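Local coordinates for protein myosin-2 (Saccharomyces cerevisiae, PDB 6IXO) that carries organelles and other cargo along actin cables as a class V myosin motor, here represented by its globular cargo-binding tail domain, at residues A[11-16]-A[410-415]; A[38-43]-A[217-222]; A[56-61]-A[109-114]; A[181-186]-A[260-265]; A[238-243]-A[370-375]. All blocks are in the same frame, centred on the assembly; numbering follows the deposited sequence.

Interaction 1 (A[11-16]-A[410-415]); sequences EELYRL and DLVAQQ
L13 and L411 form the tight part of this helix pair. Their side chains slide past each other in opposite directions, and L13 CG lies 3.9 Å from L411 CB. Both residues are buried. L411 CD1 is met by both E12 and L16. The aliphatic part of E12 crosses L411 at about a right angle, with E12 CG 3.6 Å from L411 CD1. L16 also crosses at about a right angle, its CD1 3.8 Å from the same L411 CD1. V412 adds a looser touch, with CG2 4.2 Å from L13 CD2.

The polar side is looser and partly exposed. E12 is partly exposed; its chain runs extended over L411, and its carboxylate makes a salt bridge with R407, one turn before L411 on the same helix. Q415 reaches toward L13 tip to tip, with OE1 3.7 Å from L13 CD1. That is plain contact. The amide of Q415 is held elsewhere, by R67 through OE1 and by N10 through NE2.

The helix axes approach to 10.5 Å at 149°, so the helices run roughly antiparallel. L13 and V412 also pack on helix 53-67, at E64 among others. The contact joins the N-terminal and C-terminal helices of the globular tail at one end of the domain. The arrangement is antiparallel helix packing in an all-helical domain, with leucines inside and an ion pair at one side.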
# COMPACT_ATOMS: atom_id res chain seq x y z
N GLU A 11 34.35 16.50 21.39
CA GLU A 11 34.04 17.92 21.33
C GLU A 11 33.46 18.30 19.97
O GLU A 11 32.46 19.00 19.90
CB GLU A 11 35.26 18.78 21.58
CG GLU A 11 34.96 20.27 21.54
CD GLU A 11 36.08 21.11 22.13
OE1 GLU A 11 37.17 20.55 22.36
OE2 GLU A 11 35.86 22.32 22.36
N GLU A 12 34.12 17.87 18.90
CA GLU A 12 33.65 18.22 17.55
C GLU A 12 32.25 17.66 17.32
O GLU A 12 31.40 18.34 16.75
CB GLU A 12 34.61 17.72 16.46
CG GLU A 12 34.15 18.11 15.04
CD GLU A 12 35.15 17.83 13.92
OE1 GLU A 12 36.17 17.12 14.12
OE2 GLU A 12 34.90 18.34 12.81
N LEU A 13 32.00 16.43 17.78
CA LEU A 13 30.67 15.83 17.60
C LEU A 13 29.63 16.68 18.29
O LEU A 13 28.57 16.97 17.74
CB LEU A 13 30.61 14.42 18.18
CG LEU A 13 30.80 13.26 17.22
CD1 LEU A 13 30.93 11.98 18.03
CD2 LEU A 13 29.60 13.18 16.20
N TYR A 14 29.97 17.10 19.51
CA TYR A 14 29.06 17.85 20.34
C TYR A 14 28.65 19.16 19.69
O TYR A 14 27.48 19.51 19.68
CB TYR A 14 29.70 18.13 21.71
CG TYR A 14 28.71 18.75 22.67
CD1 TYR A 14 28.56 20.13 22.75
CD2 TYR A 14 27.91 17.94 23.47
CE1 TYR A 14 27.65 20.70 23.61
CE2 TYR A 14 26.99 18.50 24.35
CZ TYR A 14 26.86 19.88 24.41
OH TYR A 14 25.95 20.44 25.27
N ARG A 15 29.63 19.90 19.18
CA ARG A 15 29.32 21.14 18.49
C ARG A 15 28.51 20.90 17.22
O ARG A 15 27.68 21.73 16.85
CB ARG A 15 30.60 21.89 18.13
CG ARG A 15 31.48 22.23 19.32
CD ARG A 15 30.68 22.93 20.42
NE ARG A 15 31.54 23.52 21.45
CZ ARG A 15 31.11 24.29 22.45
NH1 ARG A 15 29.81 24.57 22.56
NH2 ARG A 15 31.97 24.78 23.33
N LEU A 16 28.75 19.79 16.54
CA LEU A 16 27.92 19.52 15.33
C LEU A 16 26.48 19.26 15.72
O LEU A 16 25.55 19.69 15.06
CB LEU A 16 28.48 18.34 14.52
CG LEU A 16 29.79 18.68 13.80
CD1 LEU A 16 30.57 17.43 13.43
CD2 LEU A 16 29.53 19.55 12.55
N ASP A 410 31.10 10.39 9.88
CA ASP A 410 32.52 10.04 9.83
C ASP A 410 33.16 9.99 11.22
O ASP A 410 34.04 9.16 11.48
CB ASP A 410 33.31 11.03 8.95
CG ASP A 410 32.88 11.00 7.48
OD1 ASP A 410 32.13 10.08 7.07
OD2 ASP A 410 33.31 11.90 6.72
N LEU A 411 32.74 10.90 12.10
CA LEU A 411 33.35 10.96 13.43
C LEU A 411 32.86 9.77 14.25
O LEU A 411 33.64 9.13 14.93
CB LEU A 411 33.03 12.28 14.12
CG LEU A 411 33.77 13.51 13.62
CD1 LEU A 411 33.10 14.75 14.16
CD2 LEU A 411 35.25 13.46 14.01
N VAL A 412 31.57 9.48 14.17
CA VAL A 412 31.04 8.30 14.83
C VAL A 412 31.80 7.06 14.36
O VAL A 412 32.26 6.25 15.17
CB VAL A 412 29.55 8.10 14.56
CG1 VAL A 412 29.13 6.71 14.96
CG2 VAL A 412 28.75 9.16 15.30
N ALA A 413 31.94 6.95 13.05
CA ALA A 413 32.66 5.83 12.45
C ALA A 413 34.10 5.70 12.97
O ALA A 413 34.60 4.60 13.12
CB ALA A 413 32.64 5.95 10.93
N GLN A 414 34.75 6.83 13.26
CA GLN A 414 36.13 6.79 13.77
C GLN A 414 36.20 6.23 15.19
O GLN A 414 37.20 5.61 15.56
CB GLN A 414 36.77 8.18 13.76
CG GLN A 414 37.05 8.72 12.38
CD GLN A 414 37.69 10.10 12.41
OE1 GLN A 414 38.39 10.45 13.37
NE2 GLN A 414 37.46 10.88 11.36
N GLN A 415 35.16 6.45 15.98
CA GLN A 415 35.14 5.97 17.35
C GLN A 415 35.02 4.46 17.44
O GLN A 415 35.23 3.88 18.50
CB GLN A 415 34.00 6.61 18.12
CG GLN A 415 34.12 8.11 18.15
CD GLN A 415 33.21 8.73 19.16
OE1 GLN A 415 31.99 8.62 19.07
NE2 GLN A 415 33.80 9.39 20.16

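Interaction 2 (A[38-43]-A[217-222]); sequences PDAGVA and KSFHIE
A serine at a helix end takes a backbone N-H from a distant loop: G41 N donates to S218 OG. The bond is long at 3.3 Å but nearly straight, with an N-H...O angle of 173°. S218 belongs to the last turn of helix 202-218, which closes with a Schellman motif. H220, with positive phi, is its C-prime residue; H220 N bonds to K217 O and I221 N to M216 O. The loop 38-43 has no regular structure and runs past this helix end.

S218 OG stands anti to the carbonyl carbon (chi1 -65°), beside the backbone N. There it also bonds to W214 O, one turn back in the helix. The hydroxyl thus links the loop to helix 202-218. On buried S218 it has one partner in the loop, G41 N, and one in its own helix, W214 O.

F219 makes the apolar half. Its ring reaches the loop edge first, and P38 O lies near the ring plane, 3.4 Å from F219 CZ. P38 CG touches F219 CE1 at 4.0 Å, the two side chains crossing obliquely. A40 CB is also 4.0 Å from F219 CE1, set neither over the face nor at the edge. Elsewhere around the ring, V102 of helix 97-124 and V51 of helix 48-51 pack on F219, and F103 packs on P38. Between the bond and the ring sits A40, whose CB lies 3.8 Å from S218 CB.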
# COMPACT_ATOMS: atom_id res chain seq x y z
N PRO A 38 16.26 3.72 -4.87
CA PRO A 38 17.03 2.84 -5.78
C PRO A 38 16.13 2.05 -6.74
O PRO A 38 14.94 1.95 -6.49
CB PRO A 38 17.73 1.88 -4.83
CG PRO A 38 16.85 1.86 -3.61
CD PRO A 38 16.33 3.27 -3.47
N ASP A 39 16.71 1.48 -7.79
CA ASP A 39 15.95 0.72 -8.80
C ASP A 39 15.38 -0.62 -8.29
O ASP A 39 16.03 -1.34 -7.55
CB ASP A 39 16.84 0.45 -10.01
CG ASP A 39 16.58 1.42 -11.15
OD1 ASP A 39 15.76 2.35 -10.96
OD2 ASP A 39 17.18 1.25 -12.22
N ALA A 40 14.15 -0.95 -8.72
CA ALA A 40 13.53 -2.23 -8.35
C ALA A 40 13.17 -3.11 -9.57
O ALA A 40 12.92 -2.60 -10.67
CB ALA A 40 12.29 -1.98 -7.52
N GLY A 41 13.16 -4.43 -9.37
CA GLY A 41 12.92 -5.37 -10.46
C GLY A 41 13.65 -6.70 -10.33
O GLY A 41 14.45 -6.92 -9.41
N VAL A 42 13.39 -7.58 -11.30
CA VAL A 42 13.81 -8.98 -11.25
C VAL A 42 15.33 -9.20 -11.14
O VAL A 42 15.77 -10.05 -10.37
CB VAL A 42 13.28 -9.78 -12.48
CG1 VAL A 42 13.59 -9.05 -13.79
CG2 VAL A 42 13.84 -11.20 -12.49
N ALA A 43 16.12 -8.43 -11.88
CA ALA A 43 17.57 -8.65 -11.90
C ALA A 43 18.30 -7.72 -10.93
O ALA A 43 19.51 -7.49 -11.06
CB ALA A 43 18.11 -8.47 -13.31
N LYS A 217 9.31 -6.48 -2.95
CA LYS A 217 10.34 -7.53 -2.93
C LYS A 217 11.77 -6.96 -2.85
O LYS A 217 12.61 -7.38 -2.01
CB LYS A 217 10.18 -8.42 -4.18
CG LYS A 217 11.10 -9.62 -4.16
CD LYS A 217 10.60 -10.76 -5.03
CE LYS A 217 11.45 -12.03 -4.76
NZ LYS A 217 10.85 -13.26 -5.34
N SER A 218 12.06 -6.01 -3.73
CA SER A 218 13.43 -5.49 -3.84
C SER A 218 13.77 -4.68 -2.62
O SER A 218 14.95 -4.64 -2.24
CB SER A 218 13.63 -4.63 -5.08
OG SER A 218 13.49 -5.39 -6.28
N PHE A 219 12.77 -4.02 -2.03
CA PHE A 219 13.06 -3.15 -0.88
C PHE A 219 12.94 -3.90 0.43
O PHE A 219 12.86 -3.26 1.49
CB PHE A 219 12.13 -1.91 -0.85
CG PHE A 219 12.34 -0.96 -1.99
CD1 PHE A 219 13.33 -1.20 -2.95
CD2 PHE A 219 11.52 0.16 -2.14
CE1 PHE A 219 13.52 -0.35 -4.04
CE2 PHE A 219 11.70 1.02 -3.22
CZ PHE A 219 12.71 0.76 -4.17
N HIS A 220 12.90 -5.23 0.35
CA HIS A 220 12.89 -6.11 1.52
C HIS A 220 11.71 -5.83 2.44
O HIS A 220 11.84 -5.81 3.64
CB HIS A 220 14.22 -5.96 2.30
CG HIS A 220 15.43 -6.05 1.42
ND1 HIS A 220 15.83 -7.24 0.84
CD2 HIS A 220 16.30 -5.11 1.00
CE1 HIS A 220 16.91 -7.03 0.12
NE2 HIS A 220 17.22 -5.75 0.19
N ILE A 221 10.54 -5.63 1.86
CA ILE A 221 9.35 -5.38 2.67
C ILE A 221 8.74 -6.70 3.09
O ILE A 221 8.63 -7.61 2.27
CB ILE A 221 8.28 -4.58 1.90
CG1 ILE A 221 8.83 -3.22 1.50
CG2 ILE A 221 7.03 -4.39 2.78
CD1 ILE A 221 9.25 -2.39 2.68
N GLU A 222 8.31 -6.78 4.34
CA GLU A 222 7.69 -7.99 4.88
C GLU A 222 6.44 -8.44 4.05
O GLU A 222 5.58 -7.62 3.73
CB GLU A 222 7.36 -7.72 6.36
CG GLU A 222 8.63 -7.57 7.33
CD GLU A 222 9.24 -6.12 7.47
OE1 GLU A 222 9.97 -5.87 8.48
OE2 GLU A 222 9.03 -5.24 6.59

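Interaction 3 (A[56-61]-A[109-114]); sequences RILIIV and RELYSF
Two helices of the tail domain, 53-67 and 97-124, pack here with I59 set against F114 and R56 paired with E110. They run in nearly the same direction, at 30°, with axes 9.9 Å apart.

I59 carries the apolar centre. Its CG2 sits over one face of the F114 ring, 3.7 Å from the centroid, as a CH-pi contact. Its CD1 reaches the root of the same side chain, 3.6 Å from F114 CB. F114 CG is anti to the backbone N (chi1 172°), which places it 3.7 Å from I59 CG1. The two side chains slide past each other in opposite directions. L111 packs next to them: its CD2 is 4.0 Å from I59 CG1, and its CD1 is 3.9 Å from L58 CD1.

One turn back the chemistry becomes ionic. R56 NE donates to E110 OE2 at 2.8 Å, with the carboxylate oxygen close to the guanidinium plane. The donor comes from above the carboxylate plane. A water takes a bond from R56 NH1 and gives one to E110 OE1, so a direct bond and a water bridge link the two charged groups. E110 is buried, and R387 adds a long, weak ion pair at OE1.

F77 and V81 of helix 71-90 cover L58, and F151 of helix 134-180 covers L111. The arrangement is typical of a helical-bundle core, with apolar packing in the middle and a water-bridged salt bridge at one end.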
# COMPACT_ATOMS: atom_id res chain seq x y z
N ARG A 56 18.92 5.06 8.60
CA ARG A 56 20.16 4.71 9.31
C ARG A 56 20.89 5.97 9.68
O ARG A 56 21.44 6.09 10.77
CB ARG A 56 21.07 3.79 8.46
CG ARG A 56 20.44 2.47 8.03
CD ARG A 56 20.62 1.39 9.06
NE ARG A 56 19.93 0.13 8.72
CZ ARG A 56 20.47 -0.87 8.01
NH1 ARG A 56 19.76 -1.97 7.77
NH2 ARG A 56 21.70 -0.77 7.54
N ILE A 57 20.91 6.94 8.77
CA ILE A 57 21.56 8.22 9.10
C ILE A 57 20.88 8.92 10.30
O ILE A 57 21.55 9.39 11.22
CB ILE A 57 21.58 9.13 7.88
CG1 ILE A 57 22.56 8.55 6.87
CG2 ILE A 57 22.00 10.54 8.28
CD1 ILE A 57 22.54 9.21 5.48
N LEU A 58 19.55 8.99 10.27
CA LEU A 58 18.77 9.57 11.36
C LEU A 58 19.05 8.88 12.68
O LEU A 58 19.18 9.52 13.72
CB LEU A 58 17.27 9.48 11.05
CG LEU A 58 16.78 10.32 9.87
CD1 LEU A 58 15.27 10.03 9.59
CD2 LEU A 58 16.99 11.79 10.14
N ILE A 59 19.13 7.55 12.63
CA ILE A 59 19.41 6.75 13.82
C ILE A 59 20.77 7.10 14.42
O ILE A 59 20.93 7.20 15.65
CB ILE A 59 19.32 5.22 13.47
CG1 ILE A 59 17.84 4.83 13.28
CG2 ILE A 59 19.97 4.36 14.56
CD1 ILE A 59 17.65 3.48 12.52
N ILE A 60 21.77 7.31 13.57
CA ILE A 60 23.10 7.64 14.10
C ILE A 60 23.06 9.00 14.80
O ILE A 60 23.53 9.15 15.93
CB ILE A 60 24.14 7.64 13.00
CG1 ILE A 60 24.36 6.20 12.53
CG2 ILE A 60 25.45 8.27 13.50
CD1 ILE A 60 24.94 6.07 11.15
N VAL A 61 22.50 9.98 14.11
CA VAL A 61 22.37 11.33 14.64
C VAL A 61 21.60 11.32 15.94
O VAL A 61 22.05 11.90 16.93
CB VAL A 61 21.66 12.28 13.66
CG1 VAL A 61 21.28 13.58 14.37
CG2 VAL A 61 22.52 12.52 12.45
N ARG A 109 9.54 2.15 8.90
CA ARG A 109 9.60 0.90 9.66
C ARG A 109 10.96 0.74 10.33
O ARG A 109 11.07 0.21 11.45
CB ARG A 109 9.33 -0.33 8.76
CG ARG A 109 9.28 -1.63 9.55
CD ARG A 109 8.14 -1.60 10.58
NE ARG A 109 7.93 -2.92 11.21
CZ ARG A 109 7.04 -3.13 12.18
NH1 ARG A 109 6.30 -2.11 12.66
NH2 ARG A 109 6.93 -4.36 12.70
N GLU A 110 12.02 1.16 9.64
CA GLU A 110 13.36 0.98 10.23
C GLU A 110 13.50 1.91 11.46
O GLU A 110 14.08 1.55 12.47
CB GLU A 110 14.44 1.30 9.19
CG GLU A 110 15.88 1.15 9.70
CD GLU A 110 16.33 -0.30 9.66
OE1 GLU A 110 15.51 -1.17 9.25
OE2 GLU A 110 17.49 -0.56 10.01
N LEU A 111 12.94 3.12 11.36
CA LEU A 111 12.99 4.09 12.46
C LEU A 111 12.19 3.58 13.65
O LEU A 111 12.63 3.66 14.80
CB LEU A 111 12.42 5.42 12.00
CG LEU A 111 13.31 6.25 11.08
CD1 LEU A 111 12.54 7.44 10.45
CD2 LEU A 111 14.57 6.75 11.88
N TYR A 112 11.00 3.07 13.38
CA TYR A 112 10.14 2.62 14.45
C TYR A 112 10.81 1.46 15.15
O TYR A 112 10.87 1.38 16.37
CB TYR A 112 8.74 2.25 13.91
CG TYR A 112 7.85 1.63 14.98
CD1 TYR A 112 7.28 2.42 15.97
CD2 TYR A 112 7.63 0.26 15.02
CE1 TYR A 112 6.50 1.86 16.99
CE2 TYR A 112 6.83 -0.32 16.01
CZ TYR A 112 6.27 0.49 17.00
OH TYR A 112 5.46 -0.07 17.98
N SER A 113 11.39 0.58 14.34
CA SER A 113 12.05 -0.59 14.89
C SER A 113 13.24 -0.18 15.76
O SER A 113 13.53 -0.80 16.78
CB SER A 113 12.49 -1.53 13.75
OG SER A 113 11.34 -1.91 12.95
N PHE A 114 13.94 0.86 15.34
CA PHE A 114 15.03 1.35 16.17
C PHE A 114 14.53 1.85 17.52
O PHE A 114 15.14 1.61 18.54
CB PHE A 114 15.81 2.47 15.48
CG PHE A 114 16.80 3.10 16.43
CD1 PHE A 114 17.91 2.39 16.82
CD2 PHE A 114 16.56 4.34 17.00
CE1 PHE A 114 18.82 2.92 17.75
CE2 PHE A 114 17.48 4.88 17.93
CZ PHE A 114 18.59 4.16 18.30
O HOH W 1 16.82 -3.03 7.60

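Interaction 4 (A[181-186]-A[260-265]); sequences SESLPG and LNYNVT
S183 faces N263 where a loop crosses the side of a helix, their CA atoms 6.5 Å apart. The loop, 181-186, has just left helix 134-180, while 260-265 is regular helix within 254-273. S181 is the first residue to depart from helical geometry.

N263 is the polar contact of the helix. Its ND2 gives a weak bond to S181 O at 3.4 Å, fairly straight at 167°. The same nitrogen also bonds to V178 O in the last turn of helix 134-180. The amide thus serves carbonyls at the end of that helix and just past it. S183 OG comes within 3.2 Å of N263 OD1, but its hydrogen bond is with Q259 O, one turn back on helix 254-273.

Y262 makes the outer, apolar part. S183 CB lies at the edge of its ring, near the ring plane. L184 CD1 is 3.8 Å from Y262 CE2, neither over the face nor at the edge. L184 also touches L258, and its N bonds to Q259 OE1.

The contact is thus polar around N263 and S183 and apolar at Y262 and L184, which are partly exposed. Bonds run both ways: N263 gives to carbonyls of the departing chain, while S183 OG bonds back to Q259 O. This chemistry is consistent with the chain being guided, by modest bonds, as it leaves helix 134-180.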
# COMPACT_ATOMS: atom_id res chain seq x y z
N SER A 181 -12.08 -1.41 -21.92
CA SER A 181 -11.08 -1.79 -22.94
C SER A 181 -11.34 -3.21 -23.45
O SER A 181 -11.70 -4.11 -22.70
CB SER A 181 -9.63 -1.73 -22.43
OG SER A 181 -9.31 -2.88 -21.66
N GLU A 182 -11.16 -3.39 -24.76
CA GLU A 182 -11.45 -4.68 -25.35
C GLU A 182 -10.22 -5.54 -25.36
O GLU A 182 -9.23 -5.22 -26.01
CB GLU A 182 -12.00 -4.50 -26.77
CG GLU A 182 -13.38 -3.88 -26.78
CD GLU A 182 -14.00 -3.88 -28.15
OE1 GLU A 182 -13.49 -3.15 -29.03
OE2 GLU A 182 -14.97 -4.64 -28.37
N SER A 183 -10.27 -6.62 -24.60
CA SER A 183 -9.33 -7.71 -24.77
C SER A 183 -9.40 -8.27 -26.19
O SER A 183 -8.43 -8.78 -26.72
CB SER A 183 -9.62 -8.81 -23.75
OG SER A 183 -10.97 -8.73 -23.31
N LEU A 184 -10.58 -8.18 -26.81
CA LEU A 184 -10.68 -8.55 -28.22
C LEU A 184 -11.12 -7.35 -29.04
O LEU A 184 -12.31 -7.15 -29.27
CB LEU A 184 -11.65 -9.71 -28.41
CG LEU A 184 -11.37 -10.93 -27.56
CD1 LEU A 184 -12.68 -11.62 -27.26
CD2 LEU A 184 -10.35 -11.90 -28.25
N PRO A 185 -10.15 -6.53 -29.47
CA PRO A 185 -10.44 -5.32 -30.25
C PRO A 185 -11.37 -5.63 -31.44
O PRO A 185 -11.10 -6.59 -32.18
CB PRO A 185 -9.06 -4.87 -30.72
CG PRO A 185 -8.13 -5.38 -29.66
CD PRO A 185 -8.70 -6.71 -29.26
N GLY A 186 -12.46 -4.86 -31.56
CA GLY A 186 -13.42 -5.02 -32.65
C GLY A 186 -14.52 -6.05 -32.45
O GLY A 186 -15.49 -6.08 -33.22
N LEU A 260 -14.82 -9.49 -20.52
CA LEU A 260 -14.64 -9.29 -19.08
C LEU A 260 -13.91 -10.50 -18.46
O LEU A 260 -13.02 -10.34 -17.59
CB LEU A 260 -15.98 -9.04 -18.39
CG LEU A 260 -15.98 -8.84 -16.86
CD1 LEU A 260 -15.19 -7.51 -16.49
CD2 LEU A 260 -17.43 -8.72 -16.31
N ASN A 261 -14.31 -11.70 -18.86
CA ASN A 261 -13.66 -12.93 -18.40
C ASN A 261 -12.16 -12.83 -18.67
O ASN A 261 -11.35 -13.05 -17.77
CB ASN A 261 -14.28 -14.17 -19.08
CG ASN A 261 -13.44 -15.44 -18.87
OD1 ASN A 261 -12.82 -15.62 -17.86
ND2 ASN A 261 -13.41 -16.30 -19.87
N TYR A 262 -11.79 -12.46 -19.89
CA TYR A 262 -10.36 -12.44 -20.25
C TYR A 262 -9.63 -11.36 -19.43
O TYR A 262 -8.51 -11.57 -18.96
CB TYR A 262 -10.15 -12.18 -21.74
CG TYR A 262 -10.58 -13.31 -22.65
CD1 TYR A 262 -10.90 -14.56 -22.13
CD2 TYR A 262 -10.67 -13.13 -24.03
CE1 TYR A 262 -11.29 -15.62 -22.99
CE2 TYR A 262 -11.07 -14.15 -24.88
CZ TYR A 262 -11.38 -15.40 -24.37
OH TYR A 262 -11.74 -16.43 -25.24
N ASN A 263 -10.26 -10.20 -19.27
CA ASN A 263 -9.62 -9.15 -18.44
C ASN A 263 -9.38 -9.57 -17.00
O ASN A 263 -8.25 -9.47 -16.44
CB ASN A 263 -10.50 -7.89 -18.48
CG ASN A 263 -10.45 -7.19 -19.81
OD1 ASN A 263 -9.61 -7.51 -20.66
ND2 ASN A 263 -11.37 -6.19 -20.01
N VAL A 264 -10.43 -10.06 -16.37
CA VAL A 264 -10.38 -10.48 -14.97
C VAL A 264 -9.48 -11.70 -14.73
O VAL A 264 -8.74 -11.78 -13.72
CB VAL A 264 -11.81 -10.79 -14.46
CG1 VAL A 264 -11.81 -11.17 -13.00
CG2 VAL A 264 -12.66 -9.54 -14.62
N THR A 265 -9.55 -12.69 -15.63
CA THR A 265 -8.74 -13.88 -15.45
C THR A 265 -7.27 -13.48 -15.45
O THR A 265 -6.46 -14.04 -14.70
CB THR A 265 -9.02 -14.91 -16.58
OG1 THR A 265 -10.40 -15.25 -16.51
CG2 THR A 265 -8.17 -16.19 -16.39

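Interaction 5 (A[238-243]-A[370-375]); sequences DAICFN and ITPETG
N243 and I370 are joined by a pair of hydrogen bonds. I370 N donates a hydrogen bond to N243 OD1 at 2.8 Å, in the carbonyl plane and on a lone pair. N243 ND2 returns a bond to I370 O, also 2.8 Å, with an angle of 166°. The side-chain amide therefore grips both polar backbone atoms of one residue, and this two-point hold fixes the rotation of the amide.

Apolar contacts fill the rest. I370 spreads its branches over the helix. Its CG2 lies 3.8 Å from A239 CB, while its CD1 reaches F242 CD2 at 3.7 Å, crossing that side chain at about a right angle. P372, two residues on, also packs on the helix. Its CA is 3.9 Å from A239 CB, and its CG is 4.1 Å from I240 CG2. A239, small and buried, lets the loop come close: A239 and I370 CA atoms are 5.4 Å apart.

H285 of helix 284-294 also packs on I370, and E373 O bonds to Q167 of helix 134-180. Through a side-chain amide that pairs with backbone N and O, the arrangement joins an extended loop segment to helix 223-247, in the DIL region of this helical domain.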
# COMPACT_ATOMS: atom_id res chain seq x y z
N ASP A 238 -12.55 -4.65 -7.62
CA ASP A 238 -13.77 -5.44 -7.71
C ASP A 238 -15.00 -4.55 -7.51
O ASP A 238 -15.94 -4.59 -8.31
CB ASP A 238 -13.72 -6.56 -6.67
CG ASP A 238 -14.76 -7.66 -6.91
OD1 ASP A 238 -14.87 -8.17 -8.04
OD2 ASP A 238 -15.46 -8.02 -5.96
N ALA A 239 -15.01 -3.75 -6.43
CA ALA A 239 -16.19 -2.95 -6.07
C ALA A 239 -16.46 -1.91 -7.13
O ALA A 239 -17.59 -1.83 -7.67
CB ALA A 239 -15.99 -2.23 -4.64
N ILE A 240 -15.43 -1.13 -7.48
CA ILE A 240 -15.69 0.04 -8.34
C ILE A 240 -16.00 -0.43 -9.77
O ILE A 240 -16.82 0.19 -10.45
CB ILE A 240 -14.50 1.05 -8.38
CG1 ILE A 240 -13.27 0.43 -9.03
CG2 ILE A 240 -14.22 1.64 -6.96
CD1 ILE A 240 -12.11 1.47 -9.20
N CYS A 241 -15.35 -1.51 -10.23
CA CYS A 241 -15.69 -2.01 -11.60
C CYS A 241 -17.08 -2.66 -11.65
O CYS A 241 -17.84 -2.48 -12.63
CB CYS A 241 -14.65 -3.02 -12.10
SG CYS A 241 -13.06 -2.17 -12.39
N PHE A 242 -17.41 -3.44 -10.62
CA PHE A 242 -18.75 -4.02 -10.54
C PHE A 242 -19.83 -2.93 -10.60
O PHE A 242 -20.84 -3.04 -11.34
CB PHE A 242 -18.92 -4.83 -9.24
CG PHE A 242 -20.32 -5.42 -9.09
CD1 PHE A 242 -20.65 -6.62 -9.71
CD2 PHE A 242 -21.32 -4.72 -8.38
CE1 PHE A 242 -21.96 -7.18 -9.61
CE2 PHE A 242 -22.65 -5.26 -8.27
CZ PHE A 242 -22.95 -6.50 -8.89
N ASN A 243 -19.63 -1.88 -9.82
CA ASN A 243 -20.61 -0.82 -9.74
C ASN A 243 -20.79 -0.18 -11.10
O ASN A 243 -21.89 0.16 -11.48
CB ASN A 243 -20.21 0.23 -8.70
CG ASN A 243 -20.29 -0.31 -7.26
OD1 ASN A 243 -20.88 -1.36 -7.00
ND2 ASN A 243 -19.74 0.45 -6.31
N ILE A 370 -21.77 -2.23 -4.50
CA ILE A 370 -20.85 -2.65 -3.44
C ILE A 370 -20.18 -1.39 -2.93
O ILE A 370 -19.61 -0.63 -3.71
CB ILE A 370 -19.81 -3.60 -3.98
CG1 ILE A 370 -20.49 -4.86 -4.55
CG2 ILE A 370 -18.77 -4.04 -2.89
CD1 ILE A 370 -19.47 -5.68 -5.29
N THR A 371 -20.22 -1.16 -1.64
CA THR A 371 -19.51 -0.01 -1.07
C THR A 371 -17.99 -0.20 -1.13
O THR A 371 -17.47 -1.12 -0.53
CB THR A 371 -19.91 0.18 0.37
OG1 THR A 371 -21.31 0.45 0.40
CG2 THR A 371 -19.11 1.32 1.02
N PRO A 372 -17.26 0.66 -1.87
CA PRO A 372 -15.79 0.52 -1.91
C PRO A 372 -15.20 0.78 -0.52
O PRO A 372 -15.73 1.62 0.20
CB PRO A 372 -15.35 1.59 -2.92
CG PRO A 372 -16.62 1.94 -3.71
CD PRO A 372 -17.75 1.74 -2.74
N GLU A 373 -14.16 0.03 -0.14
CA GLU A 373 -13.54 0.27 1.19
C GLU A 373 -12.53 1.38 1.02
O GLU A 373 -11.56 1.20 0.28
CB GLU A 373 -12.84 -0.97 1.72
CG GLU A 373 -13.74 -2.10 2.16
CD GLU A 373 -14.76 -1.70 3.22
OE1 GLU A 373 -15.85 -2.30 3.24
OE2 GLU A 373 -14.46 -0.78 4.03
N THR A 374 -12.73 2.49 1.71
CA THR A 374 -11.82 3.61 1.52
C THR A 374 -11.02 3.91 2.78
O THR A 374 -10.26 4.86 2.81
CB THR A 374 -12.60 4.87 1.06
OG1 THR A 374 -13.59 5.18 2.03
CG2 THR A 374 -13.25 4.58 -0.30
N GLY A 375 -11.25 3.12 3.82
CA GLY A 375 -10.40 3.19 5.00
C GLY A 375 -10.93 4.21 6.01
O GLY A 375 -12.06 4.66 5.89

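Overall arrangement
Interaction 3 is the buried one, a helix-helix contact with a salt bridge beside its apolar centre. Interactions 1, 2 and 5 are partly buried, and interaction 4 lies at the surface. Interactions 1 and 3 touch: V412 CG2 is 3.9 Å from I60 CG2, so helix 53-67 serves both. They are helix pairs, while interactions 2, 4 and 5 set a loop against a helix or a helix end and use hydrogen bonds to backbone atoms. Interactions 4 and 5, with centres about 20 Å apart, sit on consecutive helices, 254-273 and 223-247. Interactions 1 and 4 are about 62 Å apart between centres, on opposite sides of the chain's centre.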